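PDB 4KW2: xylose isomerase-like TIM barrel domain-containing protein from Parabacteroides distasonis, which is of unknown function but belongs to the xylose isomerase-like TIM barrel family, which suggests, without proving, an isomerase-type activity on a sugar-like substrate. Local coordinates for residues F56-L59 and P64-T67; Y71-D76 and F110-K115. One frame throughout, in Å; residues are numbered along the deposited sequence.

How the interactions relate
Interactions 1 and 2 follow one another along the chain and together shape the long connection from strand 50-53 to helix 75-86 of the TIM barrel. In interaction 1 the loop folds back on itself, 56-59 against 64-67; in interaction 2 the end of the loop and the first residues of helix 75-86, together 71-76, settle on helix 103-116. Their centres are 15 Å apart, yet they share an apolar joint at Leu73, whose CD2 lies 3.9 Å from Thr67 CG2 and 4.1 Å from Leu59 CD1. Both lie peripherally, about 21 and 19 Å from the centre of the chain. A sulfate, probably from the crystallisation liquor, lies about 6 Å from the side chain of Tyr71.

Interaction 1 (F56-L59 and P64-T67); sequences FQEL and PKET
Glu58 sends CG anti to its own backbone N (chi1 173°) and then bends at chi2 (84°), a course that carries its carboxylate across to the turn at 64-67. There OE2 accepts a hydrogen bond from the backbone N of Glu66, 2.9 Å away, through its syn lone pair and with a moderately bent N-H...O angle of 149°. The amide it takes up belongs to the middle of a type II beta turn from Pro64 to Thr67, so a side chain holds the turn from outside. Within the turn, the Thr67 hydroxyl OG1 donates to Pro64 O over 3.1 Å, approaching from above the carbonyl plane, while the backbone bond from Thr67 N to the same oxygen is weak.

A second link is purely backbone: Leu59 N donates to Thr67 O at 2.9 Å, almost straight. Glu58 OE1 lies 3.3 Å from that same Thr67 O, a pair of acceptors that is not hydrogen-bonded and probably repels mildly. Alongside, the Leu59 side chain points toward the turn and its CD1 meets Thr67 CG2 at 3.8 Å, the two side chains meeting at a slant. Replacing Glu58 with an alanine would probably leave the Glu66 amide without its carboxylate mate and the turn freer to shift, held to 56-59 mainly by the Leu59 bond and the methyl contact.

The contact therefore closes a small loop within the connection that follows strand 50-53. Backbone bonds tie Glu58 to Leu36 and Leu59 to Met37, at the start of helix 36-46, and the Leu59 side chain packs on Leu36 of that helix and on Leu69, in the loop that runs on to helix 75-86.

Interaction 2 (Y71-D76 and F110-K115); sequences YDLSDD and FAFAHK
Apolar packing with one water bridge joins residues 71-76, which lead into helix 75-86 and include its first residues, to the helix 103-116. Phe112, its CG anti to the backbone N (chi1 176°), turns its ring toward the loop, and Tyr71 CA sits over one face as a CH-pi contact, 4.0 Å from the ring centroid and 26° off its normal. Nearer the helix backbone, Tyr71 CB touches Phe112 CB at 3.5 Å. Leu73 CD1 reaches the far end of the ring, 3.9 Å from Phe112 CE1. In this eight-stranded TIM barrel the two helices stand on the outer layer on either side of strand 91-98 in sequence, and Phe95 of that strand meets the Phe112 ring while Cys78 of helix 75-86 also packs on it.

At the polar side, one water donates to Tyr71 O (2.6 Å) and to Leu73 O (2.7 Å), holding the bend of the loop, and accepts a weak bond from Lys115 NZ. Lys115 folds back at chi3 and chi4, and its CD passes 3.7 Å from Asp75 OD1, the two side chains crossing at about a right angle. The two charged ends do not meet: NZ stays 4.9 Å from that OD1.

Interaction 1 (F56-L59 and P64-T67)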
# COMPACT_ATOMS: atom_id res chain seq x y z
N PHE A 56 9.47 7.05 -19.28
CA PHE A 56 8.33 6.47 -20.00
C PHE A 56 7.01 7.20 -19.80
O PHE A 56 5.97 6.75 -20.26
CB PHE A 56 8.21 4.96 -19.75
CG PHE A 56 9.46 4.20 -20.09
CD1 PHE A 56 9.86 4.07 -21.42
CD2 PHE A 56 10.26 3.64 -19.10
CE1 PHE A 56 11.02 3.40 -21.75
CE2 PHE A 56 11.42 2.96 -19.43
CZ PHE A 56 11.81 2.84 -20.76
N GLN A 57 7.06 8.37 -19.16
CA GLN A 57 5.91 9.27 -19.15
C GLN A 57 5.79 9.94 -20.51
O GLN A 57 6.78 10.45 -21.06
CB GLN A 57 6.06 10.34 -18.07
CG GLN A 57 4.76 11.10 -17.80
CD GLN A 57 4.88 12.09 -16.66
OE1 GLN A 57 5.95 12.63 -16.40
NE2 GLN A 57 3.77 12.33 -15.98
N GLU A 58 4.57 9.96 -21.05
CA GLU A 58 4.27 10.73 -22.25
C GLU A 58 4.67 12.18 -22.02
O GLU A 58 4.36 12.76 -20.97
CB GLU A 58 2.78 10.62 -22.58
CG GLU A 58 2.28 11.51 -23.72
CD GLU A 58 2.49 10.91 -25.10
OE1 GLU A 58 3.24 9.91 -25.22
OE2 GLU A 58 1.90 11.45 -26.07
N LEU A 59 5.37 12.77 -22.98
CA LEU A 59 5.85 14.14 -22.81
C LEU A 59 4.70 15.14 -22.93
O LEU A 59 4.51 15.96 -22.05
CB LEU A 59 6.95 14.46 -23.83
CG LEU A 59 8.28 13.71 -23.71
CD1 LEU A 59 9.27 14.24 -24.75
CD2 LEU A 59 8.88 13.84 -22.32
N PRO A 64 5.45 15.77 -30.02
CA PRO A 64 4.42 15.04 -30.74
C PRO A 64 3.88 13.87 -29.93
O PRO A 64 4.54 13.40 -29.00
CB PRO A 64 5.13 14.56 -32.01
CG PRO A 64 6.58 14.60 -31.71
CD PRO A 64 6.79 15.61 -30.61
N LYS A 65 2.68 13.42 -30.29
CA LYS A 65 2.00 12.35 -29.57
C LYS A 65 2.81 11.05 -29.65
O LYS A 65 3.48 10.79 -30.65
CB LYS A 65 0.60 12.14 -30.14
CG LYS A 65 -0.34 11.37 -29.23
CD LYS A 65 -1.78 11.54 -29.69
CE LYS A 65 -2.71 10.61 -28.93
NZ LYS A 65 -4.11 10.72 -29.41
N GLU A 66 2.74 10.26 -28.58
CA GLU A 66 3.49 9.00 -28.42
C GLU A 66 5.00 9.18 -28.18
O GLU A 66 5.74 8.21 -28.22
CB GLU A 66 3.28 8.03 -29.60
CG GLU A 66 1.84 7.79 -30.03
CD GLU A 66 0.97 7.19 -28.94
OE1 GLU A 66 1.52 6.61 -27.98
OE2 GLU A 66 -0.27 7.30 -29.04
N THR A 67 5.46 10.40 -27.93
CA THR A 67 6.86 10.59 -27.56
C THR A 67 6.93 10.56 -26.05
O THR A 67 6.24 11.33 -25.38
CB THR A 67 7.41 11.92 -28.09
OG1 THR A 67 7.22 11.99 -29.50
CG2 THR A 67 8.91 12.03 -27.80

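Interaction 2 (Y71-D76 and F110-K115)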
# COMPACT_ATOMS: atom_id res chain seq x y z
N TYR A 71 16.03 7.92 -22.54
CA TYR A 71 17.35 8.42 -22.89
C TYR A 71 17.64 8.43 -24.40
O TYR A 71 18.71 8.87 -24.82
CB TYR A 71 18.45 7.67 -22.12
CG TYR A 71 18.45 6.15 -22.23
CD1 TYR A 71 18.31 5.51 -23.46
CD2 TYR A 71 18.65 5.36 -21.11
CE1 TYR A 71 18.34 4.13 -23.56
CE2 TYR A 71 18.67 3.98 -21.19
CZ TYR A 71 18.52 3.37 -22.42
OH TYR A 71 18.56 2.00 -22.53
N ASP A 72 16.68 7.99 -25.20
CA ASP A 72 16.81 7.96 -26.66
C ASP A 72 16.28 9.22 -27.36
O ASP A 72 16.23 9.26 -28.59
CB ASP A 72 16.09 6.72 -27.23
CG ASP A 72 14.58 6.75 -27.00
OD1 ASP A 72 14.08 7.62 -26.27
OD2 ASP A 72 13.88 5.88 -27.56
N LEU A 73 15.89 10.24 -26.60
CA LEU A 73 15.37 11.47 -27.21
C LEU A 73 16.40 12.15 -28.11
O LEU A 73 17.56 12.27 -27.75
CB LEU A 73 14.92 12.48 -26.13
CG LEU A 73 13.66 12.15 -25.33
CD1 LEU A 73 13.45 13.20 -24.26
CD2 LEU A 73 12.45 12.04 -26.24
N SER A 74 15.95 12.60 -29.28
CA SER A 74 16.82 13.32 -30.21
C SER A 74 17.38 14.59 -29.58
O SER A 74 16.83 15.12 -28.62
CB SER A 74 16.04 13.70 -31.47
OG SER A 74 15.04 14.66 -31.18
N ASP A 75 18.47 15.09 -30.15
CA ASP A 75 19.07 16.34 -29.68
C ASP A 75 18.06 17.49 -29.73
O ASP A 75 18.02 18.31 -28.82
CB ASP A 75 20.31 16.69 -30.51
CG ASP A 75 21.47 15.73 -30.27
OD1 ASP A 75 21.62 15.21 -29.14
OD2 ASP A 75 22.25 15.50 -31.21
N ASP A 76 17.27 17.54 -30.80
CA ASP A 76 16.20 18.54 -30.92
C ASP A 76 15.20 18.45 -29.78
O ASP A 76 14.85 19.46 -29.18
CB ASP A 76 15.45 18.36 -32.25
CG ASP A 76 16.22 18.90 -33.44
OD1 ASP A 76 17.37 19.36 -33.27
OD2 ASP A 76 15.67 18.88 -34.56
N PHE A 110 23.18 8.12 -18.02
CA PHE A 110 24.05 9.20 -17.53
C PHE A 110 24.32 10.26 -18.61
O PHE A 110 24.38 11.44 -18.30
CB PHE A 110 25.38 8.65 -17.03
CG PHE A 110 25.36 8.23 -15.58
CD1 PHE A 110 24.79 7.02 -15.20
CD2 PHE A 110 25.91 9.05 -14.61
CE1 PHE A 110 24.77 6.64 -13.88
CE2 PHE A 110 25.89 8.67 -13.27
CZ PHE A 110 25.31 7.46 -12.91
N ALA A 111 24.50 9.82 -19.85
CA ALA A 111 24.69 10.75 -20.97
C ALA A 111 23.46 11.63 -21.14
O ALA A 111 23.57 12.84 -21.33
CB ALA A 111 24.97 10.00 -22.26
N PHE A 112 22.28 11.02 -21.06
CA PHE A 112 21.02 11.74 -21.18
C PHE A 112 20.82 12.74 -20.04
O PHE A 112 20.49 13.90 -20.27
CB PHE A 112 19.85 10.76 -21.21
CG PHE A 112 18.51 11.43 -21.25
CD1 PHE A 112 18.07 12.06 -22.40
CD2 PHE A 112 17.68 11.43 -20.13
CE1 PHE A 112 16.83 12.68 -22.43
CE2 PHE A 112 16.45 12.05 -20.16
CZ PHE A 112 16.02 12.67 -21.32
N ALA A 113 21.01 12.28 -18.80
CA ALA A 113 20.93 13.16 -17.64
C ALA A 113 21.80 14.40 -17.82
O ALA A 113 21.37 15.52 -17.56
CB ALA A 113 21.34 12.41 -16.38
N HIS A 114 23.04 14.19 -18.26
CA HIS A 114 23.97 15.28 -18.51
C HIS A 114 23.48 16.20 -19.62
O HIS A 114 23.55 17.42 -19.50
CB HIS A 114 25.34 14.71 -18.88
CG HIS A 114 26.35 15.76 -19.23
ND1 HIS A 114 27.09 16.44 -18.29
CD2 HIS A 114 26.75 16.24 -20.43
CE1 HIS A 114 27.89 17.30 -18.89
NE2 HIS A 114 27.70 17.20 -20.19
N LYS A 115 22.98 15.61 -20.69
CA LYS A 115 22.50 16.37 -21.84
C LYS A 115 21.31 17.27 -21.47
O LYS A 115 21.22 18.40 -21.95
CB LYS A 115 22.12 15.41 -22.98
CG LYS A 115 21.87 16.09 -24.32
CD LYS A 115 22.18 15.18 -25.50
CE LYS A 115 21.33 13.91 -25.51
NZ LYS A 115 22.02 12.69 -24.98
O HOH W 1 19.18 11.26 -25.84